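Local coordinates for RagA protein (Porphyromonas gingivalis, PDB 6SLN) that probably takes up peptides across the outer membrane as a TonB-dependent receptor with a beta-barrel and an internal plug, at residues A[383-386]-A[391-394]; A[972-975]-A[981-984]. One frame throughout, in Å; residues are numbered along the deposited sequence.

Overall arrangement
Contact 1 (383-386 with 391-394) and contact 2 (972-975 with 981-984) follow one another along the chain, and each closes a short loop on itself; their centres are about 11 Å apart. They meet at Asn981 and Gln982, whose backbone carbonyls take up partners from contact 1. The hydroxyl OG1 of Thr391 is 2.6 Å from Gln982 O, a probable hydrogen bond, and Gly383 N is 2.8 Å from Asn981 O, probably another. Contact 1 reaches the bound peptide, which packs on Lys384, Tyr385 and Tyr386. Contact 2 lies nearer the centre of the chain, about 11 Å from it centre to centre, against about 20 Å for contact 1.

Contact 1. Residues A[383-386]-A[391-394]; sequences GKYY and TFGV
Tyr385 drives the edge of its ring into the face of Phe392, and this aromatic pair makes up most of the contact. It is a T-shaped stack: the centroids are 4.7 Å apart and the planes stand at 87°. The edge that enters is the CD1-CE1 side of the tyrosine, with CE1 3.3 Å from Phe392 CD1. Tyr385 CD1 sits over the phenylalanine face, shifted from its middle toward the rim and 3.5 Å from Phe392 CG. Phe392 can offer its face because its CG is anti to its own backbone N (chi1 169°), which carries the ring out from the helix toward the loop. Tyr385 starts from a CB that does not aim at the helix, and it is the CD1-CE1 flank of the ring, further out, that closes the distance.

The second kind of approach is polar against aromatic. The carbonyl oxygen of Tyr386 lies at the edge of the Phe392 ring, near its plane, 3.5 Å from Phe392 CD2 and 3.7 Å from Phe392 CE2. The electropositive ring edge thus faces a carbonyl while one face takes the tyrosine. The CB of Tyr386 points away from the helix, and its ring meets Tyr381 edge-to-face instead.

Hydrogen bonds to other parts of the chain tie down both partners: Tyr385 OH pairs with Asp875 OD1, and Phe392 N with Asn981 OD1. Phe878 meets both rings, adding a third aromatic group. The contact is buried where the loop following strand 363-377 runs into helix 390-396; helix 874-879 supplies Asp875 and Phe878, while helix 301-305 packs against Val394 further along helix 390-396.

Contact 2. Residues A[972-975]-A[981-984]; sequences PEAG and NQYP
Gln982 reaches across to Ala974 and gives its side-chain amide to the backbone there: NE2 donates to Ala974 O at 3.0 Å, with an N-H...O angle of 148°. The donor comes in from above the carbonyl plane, 40° out of it, and so misses the lone-pair directions. Next to this bond the methyl of Ala974 packs alongside the glutamine chain, its CB 3.7 Å from Gln982 CB and 3.4 Å from Gln982 NE2. Extension beyond CG (chi2 167°) runs the chain along that methyl and brings the amide to the carbonyl.

The other end of the amide is held too, since Gln982 OE1 accepts from the backbone N of Asp971; with both ends engaged, the group's rotation is fixed. One shell further out, Glu973 forms a salt bridge with Arg928 on strand 921-937 and takes a hydrogen bond from Thr133 N. Phe970 packs on Gln982.

Ala974 is the centre of an inverse gamma turn, closed by Gly975 N to Glu973 O at 2.8 Å. The whole is a folded loop between strands 951-964 and 986-996 of the TonB-dependent receptor barrel.

Contact 1. Residues A[383-386]-A[391-394]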
loop_
_atom_site.group_PDB
_atom_site.type_symbol
_atom_site.label_atom_id
_atom_site.label_comp_id
_atom_site.label_asym_id
_atom_site.label_seq_id
_atom_site.Cartn_x
_atom_site.Cartn_y
_atom_site.Cartn_z
ATOM N N GLY A 383 16.855 -6.298 23.478
ATOM C CA GLY A 383 17.617 -5.082 23.583
ATOM C C GLY A 383 16.890 -3.940 24.244
ATOM O O GLY A 383 17.534 -2.969 24.627
ATOM N N LYS A 384 15.578 -4.012 24.387
ATOM C CA LYS A 384 14.827 -3.066 25.200
ATOM C C LYS A 384 14.368 -3.749 26.491
ATOM O O LYS A 384 14.424 -4.978 26.634
ATOM C CB LYS A 384 13.646 -2.500 24.406
ATOM C CG LYS A 384 14.073 -1.480 23.389
ATOM C CD LYS A 384 12.923 -0.967 22.541
ATOM C CE LYS A 384 12.418 -2.035 21.596
ATOM N NZ LYS A 384 11.172 -1.593 20.897
ATOM N N TYR A 385 13.950 -2.928 27.453
ATOM C CA TYR A 385 13.698 -3.373 28.825
ATOM C C TYR A 385 12.196 -3.299 29.063
ATOM O O TYR A 385 11.659 -2.266 29.470
ATOM C CB TYR A 385 14.477 -2.538 29.866
ATOM C CG TYR A 385 15.881 -3.021 30.041
ATOM C CD1 TYR A 385 16.155 -4.206 30.711
ATOM C CD2 TYR A 385 16.944 -2.308 29.518
ATOM C CE1 TYR A 385 17.466 -4.652 30.863
ATOM C CE2 TYR A 385 18.256 -2.743 29.665
ATOM C CZ TYR A 385 18.512 -3.908 30.332
ATOM O OH TYR A 385 19.814 -4.322 30.455
ATOM N N TYR A 386 11.526 -4.412 28.811
ATOM C CA TYR A 386 10.104 -4.569 29.055
ATOM C C TYR A 386 9.928 -5.676 30.081
ATOM O O TYR A 386 10.529 -6.748 29.944
ATOM C CB TYR A 386 9.378 -4.940 27.772
ATOM C CG TYR A 386 9.331 -3.877 26.703
ATOM C CD1 TYR A 386 8.409 -2.836 26.778
ATOM C CD2 TYR A 386 10.167 -3.941 25.584
ATOM C CE1 TYR A 386 8.333 -1.880 25.794
ATOM C CE2 TYR A 386 10.097 -2.976 24.583
ATOM C CZ TYR A 386 9.175 -1.950 24.697
ATOM O OH TYR A 386 9.081 -0.976 23.725
ATOM N N THR A 391 15.651 -12.239 27.750
ATOM C CA THR A 391 16.526 -12.728 28.809
ATOM C C THR A 391 16.443 -11.828 30.027
ATOM O O THR A 391 16.632 -12.290 31.155
ATOM C CB THR A 391 17.962 -12.813 28.327
ATOM O OG1 THR A 391 18.288 -11.598 27.644
ATOM C CG2 THR A 391 18.145 -13.988 27.399
ATOM N N PHE A 392 16.142 -10.551 29.818
ATOM C CA PHE A 392 15.866 -9.660 30.935
ATOM C C PHE A 392 14.731 -10.194 31.799
ATOM O O PHE A 392 14.840 -10.238 33.028
ATOM C CB PHE A 392 15.525 -8.267 30.418
ATOM C CG PHE A 392 14.981 -7.366 31.467
ATOM C CD1 PHE A 392 15.788 -6.924 32.497
ATOM C CD2 PHE A 392 13.655 -6.987 31.450
ATOM C CE1 PHE A 392 15.293 -6.086 33.479
ATOM C CE2 PHE A 392 13.146 -6.149 32.424
ATOM C CZ PHE A 392 13.972 -5.696 33.448
ATOM N N GLY A 393 13.615 -10.577 31.170
ATOM C CA GLY A 393 12.485 -11.077 31.932
ATOM C C GLY A 393 12.753 -12.441 32.537
ATOM O O GLY A 393 12.296 -12.735 33.646
ATOM N N VAL A 394 13.511 -13.280 31.831
ATOM C CA VAL A 394 13.910 -14.572 32.379
ATOM C C VAL A 394 14.535 -14.404 33.757
ATOM O O VAL A 394 14.263 -15.184 34.677
ATOM C CB VAL A 394 14.867 -15.287 31.409
ATOM C CG1 VAL A 394 15.480 -16.504 32.077
ATOM C CG2 VAL A 394 14.120 -15.672 30.131
#

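Contact 2. Residues A[972-975]-A[981-984]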
loop_
_atom_site.group_PDB
_atom_site.type_symbol
_atom_site.label_atom_id
_atom_site.label_comp_id
_atom_site.label_asym_id
_atom_site.label_seq_id
_atom_site.Cartn_x
_atom_site.Cartn_y
_atom_site.Cartn_z
ATOM N N PRO A 972 28.703 -12.900 25.817
ATOM C CA PRO A 972 29.678 -11.808 25.671
ATOM C C PRO A 972 29.685 -11.207 24.269
ATOM O O PRO A 972 30.021 -10.030 24.115
ATOM C CB PRO A 972 31.018 -12.471 26.035
ATOM C CG PRO A 972 30.805 -13.946 25.843
ATOM C CD PRO A 972 29.339 -14.209 26.037
ATOM N N GLU A 973 29.284 -11.964 23.244
ATOM C CA GLU A 973 29.211 -11.409 21.898
ATOM C C GLU A 973 28.024 -10.476 21.709
ATOM O O GLU A 973 28.036 -9.650 20.793
ATOM C CB GLU A 973 29.138 -12.534 20.864
ATOM C CG GLU A 973 29.325 -12.091 19.412
ATOM C CD GLU A 973 29.458 -13.274 18.468
ATOM O OE1 GLU A 973 29.507 -13.084 17.232
ATOM O OE2 GLU A 973 29.519 -14.412 18.974
ATOM N N ALA A 974 27.004 -10.576 22.547
ATOM C CA ALA A 974 25.722 -9.958 22.223
ATOM C C ALA A 974 25.704 -8.504 22.684
ATOM O O ALA A 974 25.009 -8.112 23.619
ATOM C CB ALA A 974 24.577 -10.754 22.832
ATOM N N GLY A 975 26.457 -7.690 21.980
ATOM C CA GLY A 975 26.428 -6.263 22.239
ATOM C C GLY A 975 27.766 -5.624 21.935
ATOM O O GLY A 975 28.743 -6.284 21.595
ATOM N N ASN A 981 19.270 -6.868 27.707
ATOM C CA ASN A 981 18.246 -7.801 27.252
ATOM C C ASN A 981 18.672 -8.526 25.977
ATOM O O ASN A 981 18.026 -8.398 24.926
ATOM C CB ASN A 981 16.902 -7.090 27.047
ATOM C CG ASN A 981 15.758 -8.080 26.790
ATOM O OD1 ASN A 981 15.731 -9.183 27.352
ATOM N ND2 ASN A 981 14.831 -7.701 25.925
ATOM N N GLN A 982 19.757 -9.287 26.061
ATOM C CA GLN A 982 20.306 -9.920 24.875
ATOM C C GLN A 982 19.374 -10.995 24.334
ATOM O O GLN A 982 18.750 -11.745 25.091
ATOM C CB GLN A 982 21.670 -10.527 25.184
ATOM C CG GLN A 982 22.629 -9.586 25.877
ATOM C CD GLN A 982 23.835 -10.334 26.424
ATOM O OE1 GLN A 982 23.690 -11.351 27.112
ATOM N NE2 GLN A 982 25.031 -9.841 26.116
ATOM N N TYR A 983 19.254 -11.035 23.011
ATOM C CA TYR A 983 18.841 -12.246 22.318
ATOM C C TYR A 983 20.130 -13.037 22.120
ATOM O O TYR A 983 20.889 -12.756 21.188
ATOM C CB TYR A 983 18.140 -11.922 20.987
ATOM C CG TYR A 983 17.378 -13.085 20.379
ATOM C CD1 TYR A 983 17.924 -14.374 20.365
ATOM C CD2 TYR A 983 16.120 -12.902 19.825
ATOM C CE1 TYR A 983 17.240 -15.445 19.817
ATOM C CE2 TYR A 983 15.412 -13.984 19.280
ATOM C CZ TYR A 983 15.981 -15.258 19.280
ATOM O OH TYR A 983 15.308 -16.346 18.743
ATOM N N PRO A 984 20.441 -13.993 22.990
ATOM C CA PRO A 984 21.777 -14.605 22.959
ATOM C C PRO A 984 21.998 -15.386 21.673
ATOM O O PRO A 984 21.053 -15.864 21.043
ATOM C CB PRO A 984 21.772 -15.536 24.177
ATOM C CG PRO A 984 20.533 -15.149 24.989
ATOM C CD PRO A 984 19.568 -14.585 24.021
#